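Local coordinates for sialidase domain-containing protein (Dyadobacter fermentans, PDB 5HX0) that is of unknown function but carries a sialidase-like beta-propeller domain, which suggests that it may bind or process carbohydrates, at residues A[90-102]-A[113-127]. Sequence-based numbering, arbitrary orientation. Where two conformers were deposited one is given.
Sequences NHVDPNSYLVSVK and PELIYSHPFGGSQDP. With ACT (acetate ion), chain D.
Strand 97-102 pairs antiparallel with strand 114-117, forming the outer hairpin of a four-stranded blade in this sialidase-like beta-propeller; the chain then reverses through the type I turn 119-122 into strand 123-131, the first of the next blade. S100 and E114 form a hydrogen-bonded pair, V99 and L115 a non-hydrogen-bonded one. A classic beta bulge follows, with I116 and Y117 both facing L98. The carbonyl oxygen of L98 accepts hydrogen bonds from both I116 N (2.8 Å) and Y117 N (3.1 Å), which approach from the same face of its plane. Beyond the hairpin, S124 N donates to S96 O at 2.9 Å, linking the start of the next blade to the turn 93-96.

L98 fills the angle between hairpin and returning chain. Its CG lies anti to the carbonyl carbon (chi1 -51°), and from there CD1 packs beside Y117 CB, while CD2 sits 3.6 Å from S124 CB and also touches the P127 ring. On the other side of the sheet, L115 CD1 meets Y97 CB, and V99 runs alongside P113. S118 CB lies over one face of the Y97 ring in a CH-pi contact, 4.0 Å from the centroid; the Y97 hydroxyl bonds to H119 O of the second subunit, placing this edge at the dimer interface.

Two waters bridge the segments at this junction: one links D93 N, S96 OG and Q125 OE1, the other joins S96 O, G122 O, H119 N and S124 OG, which is also hydrogen-bonded to Y171 OH. Q125, whose OE1 also accepts from R76, bends at chi2 (-64°) and brings NE2 to an acetate oxygen and, weakly, to H91 O. At the far end, the extended K102 chain crosses that of E114 at about a right angle, and NZ forms a salt bridge with E114 OE1 (3.0 Å), on the syn lone pair of that oxygen.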
loop_
_atom_site.group_PDB
_atom_site.type_symbol
_atom_site.label_atom_id
_atom_site.label_comp_id
_atom_site.label_asym_id
_atom_site.label_seq_id
_atom_site.Cartn_x
_atom_site.Cartn_y
_atom_site.Cartn_z
ATOM N N ASN A 90 14.705 0.593 -11.141
ATOM C CA ASN A 90 14.430 1.879 -11.763
ATOM C C ASN A 90 13.424 2.650 -10.897
ATOM O O ASN A 90 13.247 2.348 -9.715
ATOM C CB ASN A 90 13.977 1.681 -13.213
ATOM C CG ASN A 90 12.709 0.836 -13.329
ATOM O OD1 ASN A 90 11.935 0.716 -12.380
ATOM N ND2 ASN A 90 12.505 0.229 -14.502
ATOM N N HIS A 91 12.798 3.675 -11.470
ATOM C CA HIS A 91 11.939 4.534 -10.674
ATOM C C HIS A 91 10.447 4.227 -10.865
ATOM O O HIS A 91 9.603 5.065 -10.525
ATOM C CB HIS A 91 12.247 6.004 -10.977
ATOM C CG HIS A 91 13.617 6.443 -10.525
ATOM N ND1 HIS A 91 14.234 7.583 -11.004
ATOM C CD2 HIS A 91 14.480 5.899 -9.629
ATOM C CE1 HIS A 91 15.416 7.724 -10.423
ATOM N NE2 HIS A 91 15.593 6.711 -9.586
ATOM N N VAL A 92 10.094 3.049 -11.377
ATOM C CA VAL A 92 8.695 2.632 -11.387
ATOM C C VAL A 92 8.581 1.278 -10.702
ATOM O O VAL A 92 9.434 0.396 -10.882
ATOM C CB VAL A 92 8.060 2.584 -12.804
ATOM C CG1 VAL A 92 8.058 3.982 -13.440
ATOM C CG2 VAL A 92 8.724 1.539 -13.698
ATOM N N ASP A 93 7.527 1.123 -9.923
ATOM C CA ASP A 93 7.248 -0.130 -9.229
ATOM C C ASP A 93 5.815 -0.057 -8.721
ATOM O O ASP A 93 5.474 0.930 -8.063
ATOM C CB ASP A 93 8.236 -0.337 -8.063
ATOM C CG ASP A 93 8.184 -1.762 -7.489
ATOM O OD1 ASP A 93 7.089 -2.219 -7.085
ATOM O OD2 ASP A 93 9.247 -2.433 -7.453
ATOM N N PRO A 94 4.941 -1.044 -8.996
ATOM C CA PRO A 94 3.552 -0.932 -8.498
ATOM C C PRO A 94 3.474 -0.793 -6.989
ATOM O O PRO A 94 2.526 -0.186 -6.474
ATOM C CB PRO A 94 2.892 -2.240 -8.975
ATOM C CG PRO A 94 4.071 -3.228 -9.133
ATOM C CD PRO A 94 5.194 -2.346 -9.652
ATOM N N ASN A 95 4.471 -1.299 -6.259
ATOM C CA ASN A 95 4.417 -1.262 -4.802
ATOM C C ASN A 95 5.258 -0.140 -4.190
ATOM O O ASN A 95 5.654 -0.252 -3.029
ATOM C CB ASN A 95 4.831 -2.615 -4.234
ATOM C CG ASN A 95 3.843 -3.702 -4.605
ATOM O OD1 ASN A 95 4.099 -4.520 -5.495
ATOM N ND2 ASN A 95 2.674 -3.670 -3.970
ATOM N N SER A 96 5.515 0.946 -4.926
ATOM C CA SER A 96 6.159 2.105 -4.320
ATOM C C SER A 96 5.110 2.894 -3.541
ATOM O O SER A 96 4.054 3.266 -4.086
ATOM C CB SER A 96 6.856 2.981 -5.370
ATOM O OG SER A 96 5.929 3.598 -6.274
ATOM N N TYR A 97 5.369 3.086 -2.253
ATOM C CA TYR A 97 4.462 3.760 -1.340
ATOM C C TYR A 97 5.068 5.056 -0.824
ATOM O O TYR A 97 6.279 5.256 -0.844
ATOM C CB TYR A 97 4.123 2.869 -0.135
ATOM C CG TYR A 97 3.556 1.505 -0.495
ATOM C CD1 TYR A 97 2.808 1.318 -1.649
ATOM C CD2 TYR A 97 3.779 0.408 0.332
ATOM C CE1 TYR A 97 2.271 0.055 -1.977
ATOM C CE2 TYR A 97 3.258 -0.853 0.025
ATOM C CZ TYR A 97 2.509 -1.033 -1.121
ATOM O OH TYR A 97 2.006 -2.303 -1.406
ATOM N N LEU A 98 4.203 5.932 -0.337
ATOM C CA LEU A 98 4.639 7.153 0.332
ATOM C C LEU A 98 4.730 6.859 1.824
ATOM O O LEU A 98 3.726 6.491 2.447
ATOM C CB LEU A 98 3.662 8.292 0.045
ATOM C CG LEU A 98 3.290 8.565 -1.432
ATOM C CD1 LEU A 98 2.437 9.852 -1.547
ATOM C CD2 LEU A 98 4.518 8.656 -2.351
ATOM N N VAL A 99 5.929 7.001 2.399
ATOM C CA VAL A 99 6.153 6.685 3.808
ATOM C C VAL A 99 6.888 7.842 4.476
ATOM O O VAL A 99 7.370 8.767 3.819
ATOM C CB VAL A 99 6.942 5.362 3.986
ATOM C CG1 VAL A 99 6.204 4.193 3.323
ATOM C CG2 VAL A 99 8.323 5.483 3.420
ATOM N N SER A 100 7.001 7.770 5.805
ATOM C CA SER A 100 7.683 8.822 6.552
ATOM C C SER A 100 8.498 8.252 7.704
ATOM O O SER A 100 8.182 7.188 8.248
ATOM C CB SER A 100 6.688 9.851 7.133
ATOM O OG SER A 100 5.868 9.218 8.100
ATOM N N VAL A 101 9.539 9.001 8.093
ATOM C CA VAL A 101 10.213 8.812 9.370
ATOM C C VAL A 101 10.221 10.167 10.057
ATOM O O VAL A 101 9.978 11.203 9.429
ATOM C CB VAL A 101 11.652 8.237 9.245
ATOM C CG1 VAL A 101 11.609 6.753 8.761
ATOM C CG2 VAL A 101 12.491 9.087 8.299
ATOM N N LYS A 102 10.466 10.150 11.376
ATOM C CA LYS A 102 10.295 11.335 12.221
ATOM C C LYS A 102 11.492 11.519 13.147
ATOM O O LYS A 102 12.208 10.566 13.468
ATOM C CB LYS A 102 9.010 11.231 13.072
ATOM C CG LYS A 102 7.742 11.144 12.238
ATOM C CD LYS A 102 6.502 10.854 13.106
ATOM C CE LYS A 102 5.229 11.088 12.257
ATOM N NZ LYS A 102 3.942 10.609 12.853
ATOM N N PRO A 113 9.463 3.109 9.032
ATOM C CA PRO A 113 8.649 4.132 8.371
ATOM C C PRO A 113 7.160 3.890 8.555
ATOM O O PRO A 113 6.694 2.750 8.526
ATOM C CB PRO A 113 9.051 4.009 6.902
ATOM C CG PRO A 113 10.465 3.420 6.955
ATOM C CD PRO A 113 10.399 2.458 8.093
ATOM N N GLU A 114 6.416 4.973 8.765
ATOM C CA GLU A 114 4.956 4.893 8.773
ATOM C C GLU A 114 4.415 5.154 7.376
ATOM O O GLU A 114 4.996 5.911 6.602
ATOM C CB GLU A 114 4.349 5.914 9.734
ATOM C CG GLU A 114 4.648 5.642 11.180
ATOM C CD GLU A 114 4.038 6.699 12.055
ATOM O OE1 GLU A 114 4.619 7.803 12.169
ATOM O OE2 GLU A 114 2.951 6.432 12.595
ATOM N N LEU A 115 3.271 4.555 7.070
ATOM C CA LEU A 115 2.672 4.736 5.756
ATOM C C LEU A 115 1.890 6.042 5.705
ATOM O O LEU A 115 1.040 6.305 6.562
ATOM C CB LEU A 115 1.751 3.567 5.419
ATOM C CG LEU A 115 1.158 3.705 4.015
ATOM C CD1 LEU A 115 2.146 3.311 2.960
ATOM C CD2 LEU A 115 -0.058 2.866 3.892
ATOM N N ILE A 116 2.210 6.874 4.722
ATOM C CA ILE A 116 1.353 8.002 4.372
ATOM C C ILE A 116 0.292 7.575 3.366
ATOM O O ILE A 116 -0.895 7.853 3.539
ATOM C CB ILE A 116 2.186 9.183 3.822
ATOM C CG1 ILE A 116 3.077 9.784 4.911
ATOM C CG2 ILE A 116 1.242 10.266 3.244
ATOM C CD1 ILE A 116 4.120 10.812 4.358
ATOM N N TYR A 117 0.693 6.862 2.318
ATOM C CA TYR A 117 -0.273 6.533 1.279
ATOM C C TYR A 117 0.205 5.404 0.384
ATOM O O TYR A 117 1.359 5.399 -0.060
ATOM C CB TYR A 117 -0.551 7.757 0.422
ATOM C CG TYR A 117 -1.659 7.552 -0.595
ATOM C CD1 TYR A 117 -2.974 7.341 -0.190
ATOM C CD2 TYR A 117 -1.388 7.620 -1.959
ATOM C CE1 TYR A 117 -3.994 7.171 -1.129
ATOM C CE2 TYR A 117 -2.395 7.460 -2.906
ATOM C CZ TYR A 117 -3.696 7.232 -2.478
ATOM O OH TYR A 117 -4.686 7.068 -3.417
ATOM N N SER A 118 -0.698 4.465 0.108
ATOM C CA SER A 118 -0.525 3.469 -0.944
ATOM C C SER A 118 -1.685 3.611 -1.918
ATOM O O SER A 118 -2.851 3.443 -1.535
ATOM C CB SER A 118 -0.469 2.054 -0.372
ATOM O OG SER A 118 -1.487 1.855 0.595
ATOM N N HIS A 119 -1.376 3.930 -3.153
ATOM C CA HIS A 119 -2.432 4.208 -4.131
ATOM C C HIS A 119 -3.110 2.896 -4.536
ATOM O O HIS A 119 -2.426 1.910 -4.809
ATOM C CB HIS A 119 -1.812 4.905 -5.342
ATOM C CG HIS A 119 -2.787 5.610 -6.235
ATOM N ND1 HIS A 119 -3.836 6.376 -5.759
ATOM C CD2 HIS A 119 -2.843 5.690 -7.585
ATOM C CE1 HIS A 119 -4.484 6.902 -6.784
ATOM N NE2 HIS A 119 -3.900 6.502 -7.902
ATOM N N PRO A 120 -4.441 2.833 -4.564
ATOM C CA PRO A 120 -5.100 1.573 -4.966
ATOM C C PRO A 120 -4.796 1.152 -6.394
ATOM O O PRO A 120 -4.948 -0.033 -6.726
ATOM C CB PRO A 120 -6.596 1.890 -4.776
ATOM C CG PRO A 120 -6.598 2.933 -3.663
ATOM C CD PRO A 120 -5.405 3.818 -4.048
ATOM N N PHE A 121 -4.367 2.071 -7.260
ATOM C CA PHE A 121 -4.244 1.768 -8.681
ATOM C C PHE A 121 -2.810 1.709 -9.174
ATOM O O PHE A 121 -2.607 1.551 -10.378
ATOM C CB PHE A 121 -5.044 2.782 -9.512
ATOM C CG PHE A 121 -6.479 2.849 -9.100
ATOM C CD1 PHE A 121 -7.345 1.838 -9.454
ATOM C CD2 PHE A 121 -6.930 3.869 -8.277
ATOM C CE1 PHE A 121 -8.659 1.857 -9.035
ATOM C CE2 PHE A 121 -8.242 3.897 -7.858
ATOM C CZ PHE A 121 -9.105 2.880 -8.239
ATOM N N GLY A 122 -1.815 1.814 -8.296
ATOM C CA GLY A 122 -0.442 1.608 -8.730
ATOM C C GLY A 122 0.566 2.215 -7.763
ATOM O O GLY A 122 0.266 2.435 -6.586
ATOM N N GLY A 123 1.773 2.479 -8.305
ATOM C CA GLY A 123 2.886 2.988 -7.511
ATOM C C GLY A 123 2.892 4.507 -7.438
ATOM O O GLY A 123 2.468 5.197 -8.375
ATOM N N SER A 124 3.348 5.033 -6.295
ATOM C CA SER A 124 3.326 6.470 -6.029
ATOM C C SER A 124 4.738 7.046 -5.975
ATOM O O SER A 124 5.689 6.360 -5.593
ATOM C CB SER A 124 2.594 6.748 -4.721
ATOM O OG SER A 124 1.257 6.294 -4.818
ATOM N N GLN A 125 4.871 8.323 -6.329
ATOM C CA GLN A 125 6.187 8.941 -6.505
ATOM C C GLN A 125 6.386 10.148 -5.593
ATOM O O GLN A 125 5.426 10.734 -5.088
ATOM C CB GLN A 125 6.359 9.426 -7.942
ATOM C CG GLN A 125 6.137 8.326 -8.979
ATOM C CD GLN A 125 7.177 7.248 -8.850
ATOM O OE1 GLN A 125 6.879 6.130 -8.443
ATOM N NE2 GLN A 125 8.424 7.584 -9.177
ATOM N N ASP A 126 7.656 10.536 -5.440
ATOM C CA ASP A 126 8.087 11.862 -4.991
ATOM C C ASP A 126 7.086 12.602 -4.098
ATOM O O ASP A 126 6.489 13.596 -4.535
ATOM C CB ASP A 126 8.375 12.755 -6.203
ATOM C CG ASP A 126 9.371 12.138 -7.177
ATOM O OD1 ASP A 126 9.486 10.899 -7.230
ATOM O OD2 ASP A 126 10.041 12.904 -7.910
ATOM N N PRO A 127 6.867 12.176 -2.859
ATOM C CA PRO A 127 5.944 12.930 -1.992
ATOM C C PRO A 127 6.511 14.309 -1.703
ATOM O O PRO A 127 7.644 14.442 -1.240
ATOM C CB PRO A 127 5.876 12.082 -0.715
ATOM C CG PRO A 127 7.281 11.383 -0.685
ATOM C CD PRO A 127 7.630 11.136 -2.135
HETATM C C ACT D . 11.084 10.458 -10.394
HETATM O O ACT D . 9.928 10.108 -10.033
HETATM O OXT ACT D . 11.617 11.432 -9.778
HETATM C CH3 ACT D . 11.780 9.747 -11.519
HETATM O O HOH W 1 6.207 3.642 -9.011
HETATM O O HOH W 2 1.202 3.579 -4.416
HETATM O O HOH W 3 6.812 8.363 10.572
#